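Nicotinamide-nucleotide adenylyltransferase NadR family / Ribosylnicotinamide kinase (Lactococcus lactis subsp. cremoris, PDB 6GYE) binds nicotinamide riboside and probably phosphorylates it as a kinase, and is thought also to act as a nicotinamide-nucleotide adenylyltransferase on the way to NAD+. Local coordinates at residues A[83-88]-A[98-103]; A[205-210]-A[254-259]; A[265-270]-A[328-333]. All coordinates share one frame; numbering follows the deposited sequence. Where two conformers were deposited one is given.

Contact 1 of 3, residues A[83-88]-A[98-103]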
loop_
_atom_site.group_PDB
_atom_site.type_symbol
_atom_site.label_atom_id
_atom_site.label_comp_id
_atom_site.label_asym_id
_atom_site.label_seq_id
_atom_site.Cartn_x
_atom_site.Cartn_y
_atom_site.Cartn_z
ATOM N N SER A 83 -13.532 -11.173 -11.989
ATOM C CA SER A 83 -13.066 -12.539 -12.172
ATOM C C SER A 83 -11.596 -12.531 -12.571
ATOM O O SER A 83 -11.063 -11.527 -13.054
ATOM C CB SER A 83 -13.897 -13.273 -13.228
ATOM O OG SER A 83 -13.678 -12.713 -14.510
ATOM N N MET A 84 -10.952 -13.677 -12.382
ATOM C CA MET A 84 -9.514 -13.826 -12.528
ATOM C C MET A 84 -9.218 -14.708 -13.731
ATOM O O MET A 84 -9.786 -15.800 -13.848
ATOM C CB MET A 84 -8.930 -14.460 -11.263
ATOM C CG MET A 84 -7.534 -14.040 -10.894
ATOM S SD MET A 84 -6.996 -14.786 -9.339
ATOM C CE MET A 84 -6.525 -16.419 -9.894
ATOM N N LEU A 85 -8.342 -14.229 -14.631
ATOM C CA LEU A 85 -7.830 -15.025 -15.749
ATOM C C LEU A 85 -6.360 -15.322 -15.487
ATOM O O LEU A 85 -5.500 -14.469 -15.708
ATOM C CB LEU A 85 -7.999 -14.329 -17.093
ATOM C CG LEU A 85 -7.466 -15.174 -18.264
ATOM C CD1 LEU A 85 -8.107 -16.545 -18.254
ATOM C CD2 LEU A 85 -7.730 -14.517 -19.590
ATOM N N ASN A 86 -6.087 -16.535 -15.005
ATOM C CA ASN A 86 -4.737 -16.992 -14.693
ATOM C C ASN A 86 -4.049 -17.462 -15.978
ATOM O O ASN A 86 -4.514 -18.406 -16.632
ATOM C CB ASN A 86 -4.815 -18.123 -13.661
ATOM C CG ASN A 86 -3.450 -18.565 -13.146
ATOM O OD1 ASN A 86 -2.438 -18.485 -13.845
ATOM N ND2 ASN A 86 -3.427 -19.066 -11.919
ATOM N N GLU A 87 -2.937 -16.824 -16.335
ATOM C CA GLU A 87 -2.268 -17.126 -17.594
ATOM C C GLU A 87 -1.030 -18.008 -17.438
ATOM O O GLU A 87 -0.301 -18.197 -18.417
ATOM C CB GLU A 87 -1.900 -15.826 -18.312
ATOM C CG GLU A 87 -3.093 -15.140 -18.949
ATOM C CD GLU A 87 -2.807 -13.713 -19.364
ATOM O OE1 GLU A 87 -1.847 -13.117 -18.821
ATOM O OE2 GLU A 87 -3.532 -13.204 -20.252
ATOM N N ASN A 88 -0.803 -18.586 -16.258
ATOM C CA ASN A 88 0.332 -19.478 -16.047
ATOM C C ASN A 88 0.204 -20.730 -16.913
ATOM O O ASN A 88 -0.886 -21.103 -17.352
ATOM C CB ASN A 88 0.432 -19.913 -14.579
ATOM C CG ASN A 88 0.945 -18.811 -13.644
ATOM O OD1 ASN A 88 1.567 -17.840 -14.064
ATOM N ND2 ASN A 88 0.688 -18.984 -12.357
ATOM N N ASP A 98 -5.420 -20.970 -28.161
ATOM C CA ASP A 98 -6.567 -21.854 -27.989
ATOM C C ASP A 98 -6.865 -22.042 -26.510
ATOM O O ASP A 98 -7.974 -21.767 -26.041
ATOM C CB ASP A 98 -6.290 -23.199 -28.649
ATOM C CG ASP A 98 -6.235 -23.104 -30.150
ATOM O OD1 ASP A 98 -7.053 -22.357 -30.719
ATOM O OD2 ASP A 98 -5.382 -23.788 -30.757
ATOM N N GLU A 99 -5.857 -22.488 -25.757
ATOM C CA GLU A 99 -6.008 -22.681 -24.322
ATOM C C GLU A 99 -6.386 -21.379 -23.620
ATOM O O GLU A 99 -7.222 -21.374 -22.708
ATOM C CB GLU A 99 -4.713 -23.257 -23.750
ATOM C CG GLU A 99 -4.673 -23.351 -22.232
ATOM C CD GLU A 99 -5.444 -24.528 -21.684
ATOM O OE1 GLU A 99 -5.858 -25.392 -22.492
ATOM O OE2 GLU A 99 -5.628 -24.587 -20.445
ATOM N N TRP A 100 -5.782 -20.262 -24.029
ATOM C CA TRP A 100 -6.136 -18.977 -23.434
ATOM C C TRP A 100 -7.624 -18.695 -23.602
ATOM O O TRP A 100 -8.325 -18.384 -22.631
ATOM C CB TRP A 100 -5.284 -17.863 -24.055
ATOM C CG TRP A 100 -5.569 -16.493 -23.535
ATOM C CD1 TRP A 100 -5.016 -15.893 -22.439
ATOM C CD2 TRP A 100 -6.461 -15.536 -24.110
ATOM N NE1 TRP A 100 -5.531 -14.626 -22.284
ATOM C CE2 TRP A 100 -6.423 -14.385 -23.295
ATOM C CE3 TRP A 100 -7.304 -15.545 -25.229
ATOM C CZ2 TRP A 100 -7.186 -13.255 -23.568
ATOM C CZ3 TRP A 100 -8.064 -14.423 -25.496
ATOM C CH2 TRP A 100 -7.998 -13.294 -24.670
ATOM N N ALA A 101 -8.133 -18.844 -24.827
ATOM C CA ALA A 101 -9.551 -18.603 -25.077
ATOM C C ALA A 101 -10.431 -19.585 -24.314
ATOM O O ALA A 101 -11.507 -19.209 -23.830
ATOM C CB ALA A 101 -9.845 -18.673 -26.572
ATOM N N ASN A 102 -10.004 -20.851 -24.215
ATOM C CA ASN A 102 -10.764 -21.828 -23.438
ATOM C C ASN A 102 -11.008 -21.322 -22.030
ATOM O O ASN A 102 -12.150 -21.269 -21.565
ATOM C CB ASN A 102 -10.032 -23.168 -23.382
ATOM C CG ASN A 102 -10.115 -23.923 -24.674
ATOM O OD1 ASN A 102 -11.021 -23.698 -25.476
ATOM N ND2 ASN A 102 -9.173 -24.834 -24.889
ATOM N N ARG A 103 -9.939 -20.894 -21.359
ATOM C CA ARG A 103 -10.080 -20.352 -20.016
ATOM C C ARG A 103 -10.997 -19.140 -20.020
ATOM O O ARG A 103 -11.835 -18.977 -19.128
ATOM C CB ARG A 103 -8.708 -19.975 -19.463
ATOM C CG ARG A 103 -7.701 -21.106 -19.484
ATOM C CD ARG A 103 -6.419 -20.687 -18.787
ATOM N NE ARG A 103 -5.384 -21.709 -18.903
ATOM C CZ ARG A 103 -4.135 -21.541 -18.487
ATOM N NH1 ARG A 103 -3.777 -20.385 -17.936
ATOM N NH2 ARG A 103 -3.246 -22.518 -18.630
#
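Arg103 reaches from helix 95-110 to the end of strand 80-86. Its CB lies 3.7 Å from CD1 of Leu85, and the two side chains cross at about a right angle. CG is anti to the carbonyl carbon (chi1 -55°), and the chain then runs extended to NE. CD passes 3.7 Å from the backbone O of Asn86. NE donates to OE2 of Glu99, one turn earlier in the same helix, as part of a salt bridge. At the tip, NH1 and NH2 both bond to the backbone O of Asn88, each at 3.0 Å. This grip is end-on, and the oxygen lies in the guanidinium plane. NH1 also meets Asn86 O, but that distance is doubtfully short. Asn86 OD1 accepts from Asn88 N, an Asx turn. Asn88 OD1 is bonded to Asp52 N.

One helical turn away, Trp100 NE1 donates to Glu87 OE2 at 3.2 Å. OE2 accepts with its anti lone pair and lies 16° out of the indole plane. Leu85 CD2 lies 3.5 Å from the same NE1. Strand and helix run nearly antiparallel, as in a Rossmann-like α/β domain, and the helix leads on to parallel strand 118-123. Glu99 would probably offset part of the charge of Arg103. The turn at 86-88 is held by Asn86 OD1 from within and by Arg103 at Asn88 O.

Contact 2 of 3, residues A[205-210]-A[254-259]. With NNR (Nicotinamide riboside), chain I.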
loop_
_atom_site.group_PDB
_atom_site.type_symbol
_atom_site.label_atom_id
_atom_site.label_comp_id
_atom_site.label_asym_id
_atom_site.label_seq_id
_atom_site.Cartn_x
_atom_site.Cartn_y
_atom_site.Cartn_z
ATOM N N ASN A 205 0.660 19.157 4.476
ATOM C CA ASN A 205 -0.717 18.677 4.564
ATOM C C ASN A 205 -0.787 17.149 4.626
ATOM O O ASN A 205 -1.714 16.534 4.088
ATOM C CB ASN A 205 -1.589 19.227 3.420
ATOM C CG ASN A 205 -1.918 20.681 3.601
ATOM O OD1 ASN A 205 -1.839 21.206 4.722
ATOM N ND2 ASN A 205 -2.373 21.333 2.528
ATOM N N ALA A 206 0.223 16.514 5.286
ATOM C CA ALA A 206 0.260 15.071 5.432
ATOM C C ALA A 206 -0.337 14.636 6.766
ATOM O O ALA A 206 -0.284 15.381 7.748
ATOM C CB ALA A 206 1.703 14.567 5.348
ATOM N N PRO A 207 -0.918 13.440 6.835
ATOM C CA PRO A 207 -1.355 12.910 8.122
ATOM C C PRO A 207 -0.147 12.406 8.897
ATOM O O PRO A 207 0.915 12.141 8.337
ATOM C CB PRO A 207 -2.305 11.758 7.746
ATOM C CG PRO A 207 -1.889 11.342 6.422
ATOM C CD PRO A 207 -1.251 12.524 5.730
ATOM N N PHE A 208 -0.328 12.285 10.207
ATOM C CA PHE A 208 0.720 11.770 11.073
ATOM C C PHE A 208 0.078 10.965 12.195
ATOM O O PHE A 208 -1.074 11.187 12.547
ATOM C CB PHE A 208 1.571 12.907 11.652
ATOM C CG PHE A 208 0.786 13.894 12.473
ATOM C CD1 PHE A 208 0.202 15.005 11.879
ATOM C CD2 PHE A 208 0.624 13.705 13.836
ATOM C CE1 PHE A 208 -0.524 15.915 12.644
ATOM C CE2 PHE A 208 -0.111 14.608 14.604
ATOM C CZ PHE A 208 -0.681 15.710 14.013
ATOM N N SER A 209 0.827 10.031 12.754
ATOM C CA SER A 209 0.378 9.304 13.927
ATOM C C SER A 209 0.970 9.928 15.187
ATOM O O SER A 209 1.926 10.705 15.137
ATOM C CB SER A 209 0.783 7.833 13.828
ATOM O OG SER A 209 2.190 7.735 13.918
ATOM N N GLU A 210 0.424 9.525 16.330
ATOM C CA GLU A 210 0.943 9.915 17.634
ATOM C C GLU A 210 1.706 8.744 18.229
ATOM O O GLU A 210 1.626 7.608 17.750
ATOM C CB GLU A 210 -0.183 10.327 18.597
ATOM C CG GLU A 210 -1.053 11.512 18.180
ATOM C CD GLU A 210 -0.356 12.870 18.290
ATOM O OE1 GLU A 210 0.833 12.926 18.680
ATOM O OE2 GLU A 210 -1.010 13.894 17.985
ATOM N N GLY A 254 -0.269 10.955 -0.074
ATOM C CA GLY A 254 0.827 10.259 -0.718
ATOM C C GLY A 254 2.041 10.103 0.172
ATOM O O GLY A 254 2.950 9.325 -0.137
ATOM N N ILE A 255 2.053 10.814 1.302
ATOM C CA ILE A 255 3.149 10.763 2.264
ATOM C C ILE A 255 2.548 10.780 3.665
ATOM O O ILE A 255 1.705 11.633 3.958
ATOM C CB ILE A 255 4.097 11.971 2.079
ATOM C CG1 ILE A 255 4.518 12.104 0.608
ATOM C CG2 ILE A 255 5.312 11.861 3.016
ATOM C CD1 ILE A 255 5.524 13.221 0.317
ATOM N N VAL A 256 3.000 9.874 4.550
ATOM C CA VAL A 256 2.554 9.892 5.944
ATOM C C VAL A 256 3.756 9.887 6.884
ATOM O O VAL A 256 4.830 9.377 6.559
ATOM C CB VAL A 256 1.599 8.723 6.289
ATOM C CG1 VAL A 256 0.520 8.595 5.225
ATOM C CG2 VAL A 256 2.361 7.447 6.438
ATOM N N PHE A 257 3.562 10.467 8.064
ATOM C CA PHE A 257 4.603 10.576 9.078
ATOM C C PHE A 257 4.205 9.760 10.297
ATOM O O PHE A 257 3.068 9.854 10.767
ATOM C CB PHE A 257 4.855 12.033 9.460
ATOM C CG PHE A 257 5.492 12.834 8.365
ATOM C CD1 PHE A 257 4.718 13.403 7.349
ATOM C CD2 PHE A 257 6.865 13.010 8.339
ATOM C CE1 PHE A 257 5.305 14.136 6.316
ATOM C CE2 PHE A 257 7.471 13.755 7.313
ATOM C CZ PHE A 257 6.682 14.318 6.297
ATOM N N LEU A 258 5.126 8.935 10.779
ATOM C CA LEU A 258 4.858 8.027 11.886
ATOM C C LEU A 258 5.716 8.401 13.087
ATOM O O LEU A 258 6.939 8.514 12.968
ATOM C CB LEU A 258 5.126 6.577 11.472
ATOM C CG LEU A 258 4.321 6.067 10.275
ATOM C CD1 LEU A 258 4.634 4.583 10.063
ATOM C CD2 LEU A 258 2.796 6.302 10.469
ATOM N N ASP A 259 5.076 8.541 14.251
ATOM C CA ASP A 259 5.767 8.850 15.505
ATOM C C ASP A 259 6.109 7.529 16.193
ATOM O O ASP A 259 5.314 6.976 16.971
ATOM C CB ASP A 259 4.902 9.743 16.393
ATOM C CG ASP A 259 5.707 10.413 17.509
ATOM O OD1 ASP A 259 6.874 10.012 17.712
ATOM O OD2 ASP A 259 5.193 11.355 18.159
HETATM O O2R NNR I . -1.780 -0.999 7.373
HETATM C C2R NNR I . -0.642 -1.260 6.539
HETATM C C3R NNR I . -0.873 -2.415 5.572
HETATM O O3R NNR I . -2.174 -3.002 5.709
HETATM C C4R NNR I . 0.195 -3.450 5.889
HETATM C C5R NNR I . 1.078 -3.722 4.678
HETATM O O5R NNR I . 2.094 -4.667 5.032
HETATM O O4R NNR I . 0.991 -2.949 6.964
HETATM C C1R NNR I . 0.546 -1.662 7.401
HETATM N N1 NNR I . 1.623 -0.684 7.242
HETATM C C2 NNR I . 2.338 -0.308 8.311
HETATM C C6 NNR I . 1.881 -0.176 6.029
HETATM C C5 NNR I . 2.898 0.755 5.849
HETATM C C4 NNR I . 3.653 1.160 6.941
HETATM C C3 NNR I . 3.367 0.619 8.187
HETATM C C7 NNR I . 4.160 1.031 9.390
HETATM O O7 NNR I . 3.665 0.922 10.499
HETATM N N7 NNR I . 5.392 1.509 9.214
HETATM O O HOH W 1 2.968 12.745 16.940
HETATM O O HOH W 2 2.707 11.712 20.036
#
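Ala206 sets its methyl into a notch of strand 255-259. CB lies 3.2 Å from Ile255 O and 3.8 Å from CE1 of Phe257, at the edge of that ring and in its plane. Next comes the Pro207 ring, which lies obliquely across Val256, its CG 3.8 Å from CG1. Phe208 and Phe257 stand level, and their CB atoms meet at 4.0 Å. The Phe208 ring then leads away to helix 193-203, where it packs on Val197 and Ala201. Further on the bump comes from the strand: Asp259 CB presses on the backbone of Ser209 and Glu210, 3.4 Å from Ser209 O.

The backbones run in nearly the same direction. Phe257 N donates to Pro207 O, and Ser209 N to Phe257 O, which makes a single parallel bridge. A side chain then takes over. Ser209 OG sits between its own backbone N and carbonyl carbon (chi1 68°) and accepts from Asp259 N at 3.0 Å. It is also bonded to Asn243 OD1, and CD2 of Leu258 lies beside it. An alanine here would probably leave Asp259 N without this acceptor and Asn243 OD1 without its bond to the hydroxyl. Two waters lie between Glu210 OE1 and Asp259 OD2. Arg198 forms a salt bridge with Glu210.

Leu258 CD1 lies 3.3 Å from N7 of nicotinamide riboside, and Asn243 lines the same pocket. Asp259 meets Lys193 and Thr194 of a probable Walker A loop, consistent with a Walker B-like place at the strand end. The loop thus lines the outer edge of strand 255-259, whose other edge pairs with strand 181-187, in a sheet like that of P-loop kinases.

Contact 3 of 3, residues A[265-270]-A[328-333]; sequences TRVYAK and MRQLAE
Gln330 OE1 and Glu333 OE2 both come to the edge of the Arg266 guanidinium, at the same nitrogen. The flat groups are turned steeply against one another. The Gln330 amide lies 78° from the guanidinium plane, and the Glu333 carboxylate is turned nearly as steeply. NH1 of Arg266 donates to Glu333 OE2 at 3.0 Å, a salt bridge, and comes in from above the carboxylate plane, 49° out of it. NH1 also gives a weak bond to Gln330 OE1 at 2.8 Å. NH2 has a partner outside the two helices, a salt bridge to Glu282 of helix 275-290. Phe278 and Phe285 of that helix also touch the Arg266 side chain.

The contact joins two helices of the α/β P-loop domain. Helix 262-272 follows strand 255-259, and helix 320-333 precedes strand 340-342. Their segments approach to 10.4 Å between axes, with 122° between their directions.

Arg266 keeps CG anti to its backbone N and runs extended to NE. This chain passes the amide of Gln330, with CG and CD each 3.3 Å from OE1. The other end of that amide meets backbone. Gln330 NE2 gives a weak bond to Arg266 O at 3.4 Å, an oxygen that also accepts from Lys270 N within its own helix. NE2 is bonded to Glu326 OE2 as well, one turn earlier in helix 320-333. Val267 packs beside the amide, its CG2 3.9 Å from NE2, and CB of Lys270 also lies close to that nitrogen.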
loop_
_atom_site.group_PDB
_atom_site.type_symbol
_atom_site.label_atom_id
_atom_site.label_comp_id
_atom_site.label_asym_id
_atom_site.label_seq_id
_atom_site.Cartn_x
_atom_site.Cartn_y
_atom_site.Cartn_z
ATOM N N THR A 265 9.909 0.506 20.202
ATOM C CA THR A 265 9.446 -0.262 21.358
ATOM C C THR A 265 10.395 -1.408 21.668
ATOM O O THR A 265 10.598 -1.742 22.840
ATOM C CB THR A 265 8.045 -0.814 21.116
ATOM O OG1 THR A 265 7.168 0.263 20.796
ATOM C CG2 THR A 265 7.493 -1.549 22.390
ATOM N N ARG A 266 11.004 -2.003 20.633
ATOM C CA ARG A 266 11.933 -3.104 20.852
ATOM C C ARG A 266 13.207 -2.635 21.537
ATOM O O ARG A 266 13.846 -3.411 22.255
ATOM C CB ARG A 266 12.254 -3.795 19.523
ATOM C CG ARG A 266 12.965 -5.138 19.678
ATOM C CD ARG A 266 13.199 -5.823 18.322
ATOM N NE ARG A 266 13.891 -7.111 18.452
ATOM C CZ ARG A 266 15.199 -7.280 18.294
ATOM N NH1 ARG A 266 15.966 -6.246 17.993
ATOM N NH2 ARG A 266 15.742 -8.483 18.423
ATOM N N VAL A 267 13.601 -1.387 21.326
ATOM C CA VAL A 267 14.751 -0.869 22.046
ATOM C C VAL A 267 14.437 -0.760 23.533
ATOM O O VAL A 267 15.216 -1.216 24.380
ATOM C CB VAL A 267 15.194 0.478 21.452
ATOM C CG1 VAL A 267 16.257 1.101 22.334
ATOM C CG2 VAL A 267 15.710 0.292 20.012
ATOM N N TYR A 268 13.278 -0.178 23.878
ATOM C CA TYR A 268 12.911 -0.092 25.289
ATOM C C TYR A 268 12.805 -1.473 25.918
ATOM O O TYR A 268 13.330 -1.701 27.018
ATOM C CB TYR A 268 11.605 0.676 25.467
ATOM C CG TYR A 268 11.750 2.162 25.267
ATOM C CD1 TYR A 268 12.643 2.902 26.039
ATOM C CD2 TYR A 268 10.999 2.832 24.302
ATOM C CE1 TYR A 268 12.793 4.269 25.850
ATOM C CE2 TYR A 268 11.126 4.209 24.117
ATOM C CZ TYR A 268 12.027 4.919 24.888
ATOM O OH TYR A 268 12.161 6.278 24.703
ATOM N N ALA A 269 12.153 -2.412 25.225
ATOM C CA ALA A 269 12.016 -3.762 25.765
ATOM C C ALA A 269 13.378 -4.389 26.031
ATOM O O ALA A 269 13.596 -4.981 27.098
ATOM C CB ALA A 269 11.204 -4.642 24.812
ATOM N N LYS A 270 14.317 -4.240 25.089
ATOM C CA LYS A 270 15.644 -4.826 25.266
ATOM C C LYS A 270 16.346 -4.225 26.474
ATOM O O LYS A 270 17.020 -4.938 27.224
ATOM C CB LYS A 270 16.482 -4.640 23.994
ATOM C CG LYS A 270 17.840 -5.332 24.018
ATOM C CD LYS A 270 17.697 -6.857 24.106
ATOM C CE LYS A 270 18.998 -7.585 23.777
ATOM N NZ LYS A 270 19.110 -7.903 22.306
ATOM N N MET A 328 20.651 2.236 17.212
ATOM C CA MET A 328 21.506 2.106 16.038
ATOM C C MET A 328 21.914 0.653 15.814
ATOM O O MET A 328 21.938 0.183 14.671
ATOM C CB MET A 328 22.730 3.012 16.164
ATOM C CG MET A 328 22.409 4.515 16.177
ATOM S SD MET A 328 21.296 5.132 14.870
ATOM C CE MET A 328 22.172 4.614 13.394
ATOM N N ARG A 329 22.231 -0.077 16.885
ATOM C CA ARG A 329 22.486 -1.511 16.746
ATOM C C ARG A 329 21.319 -2.204 16.052
ATOM O O ARG A 329 21.507 -2.995 15.123
ATOM C CB ARG A 329 22.706 -2.177 18.104
ATOM C CG ARG A 329 24.130 -2.394 18.533
ATOM C CD ARG A 329 24.162 -3.190 19.835
ATOM N NE ARG A 329 23.554 -2.503 20.976
ATOM C CZ ARG A 329 24.178 -1.615 21.746
ATOM N NH1 ARG A 329 25.446 -1.295 21.495
ATOM N NH2 ARG A 329 23.531 -1.056 22.771
ATOM N N GLN A 330 20.096 -1.926 16.508
ATOM C CA GLN A 330 18.942 -2.634 15.970
ATOM C C GLN A 330 18.641 -2.209 14.538
ATOM O O GLN A 330 18.331 -3.056 13.695
ATOM C CB GLN A 330 17.729 -2.438 16.883
ATOM C CG GLN A 330 17.922 -3.074 18.275
ATOM C CD GLN A 330 16.599 -3.358 18.987
ATOM O OE1 GLN A 330 15.560 -3.510 18.345
ATOM N NE2 GLN A 330 16.639 -3.435 20.318
ATOM N N LEU A 331 18.738 -0.910 14.234
ATOM C CA LEU A 331 18.573 -0.484 12.847
ATOM C C LEU A 331 19.590 -1.175 11.941
ATOM O O LEU A 331 19.287 -1.490 10.784
ATOM C CB LEU A 331 18.675 1.041 12.731
ATOM C CG LEU A 331 17.517 1.851 13.337
ATOM C CD1 LEU A 331 17.822 3.352 13.411
ATOM C CD2 LEU A 331 16.242 1.623 12.566
ATOM N N ALA A 332 20.788 -1.455 12.454
ATOM C CA ALA A 332 21.707 -2.286 11.692
ATOM C C ALA A 332 21.204 -3.723 11.630
ATOM O O ALA A 332 21.222 -4.347 10.563
ATOM C CB ALA A 332 23.108 -2.224 12.302
ATOM N N GLU A 333 20.733 -4.256 12.758
ATOM C CA GLU A 333 20.242 -5.631 12.795
ATOM C C GLU A 333 19.185 -5.893 11.722
ATOM O O GLU A 333 19.173 -6.961 11.105
ATOM C CB GLU A 333 19.691 -5.950 14.189
ATOM C CG GLU A 333 19.031 -7.317 14.302
ATOM C CD GLU A 333 18.570 -7.649 15.709
ATOM O OE1 GLU A 333 18.211 -8.822 15.956
ATOM O OE2 GLU A 333 18.590 -6.749 16.577
#

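In the fold
The contacts follow one another along the chain: contact 1, then contact 2, then contact 3. Contact 1 belongs to the five-stranded parallel sheet of the N-terminal half. Contacts 2 and 3 lie in the P-loop domain; contact 2 holds edge strand 255-259 of its four-stranded sheet, and contact 3 joins two of its helices. Contact 1 lies on the opposite side of the chain's centre, with centres about 42 Å from contact 2 and about 48 Å from contact 3. Contacts 2 and 3 are about 22 Å apart between centres, and helix 262-272 directly follows strand 255-259. Of the three, contact 2 reaches the riboside pocket. The layout fits a two-part enzyme, with probable kinase and adenylyltransferase halves.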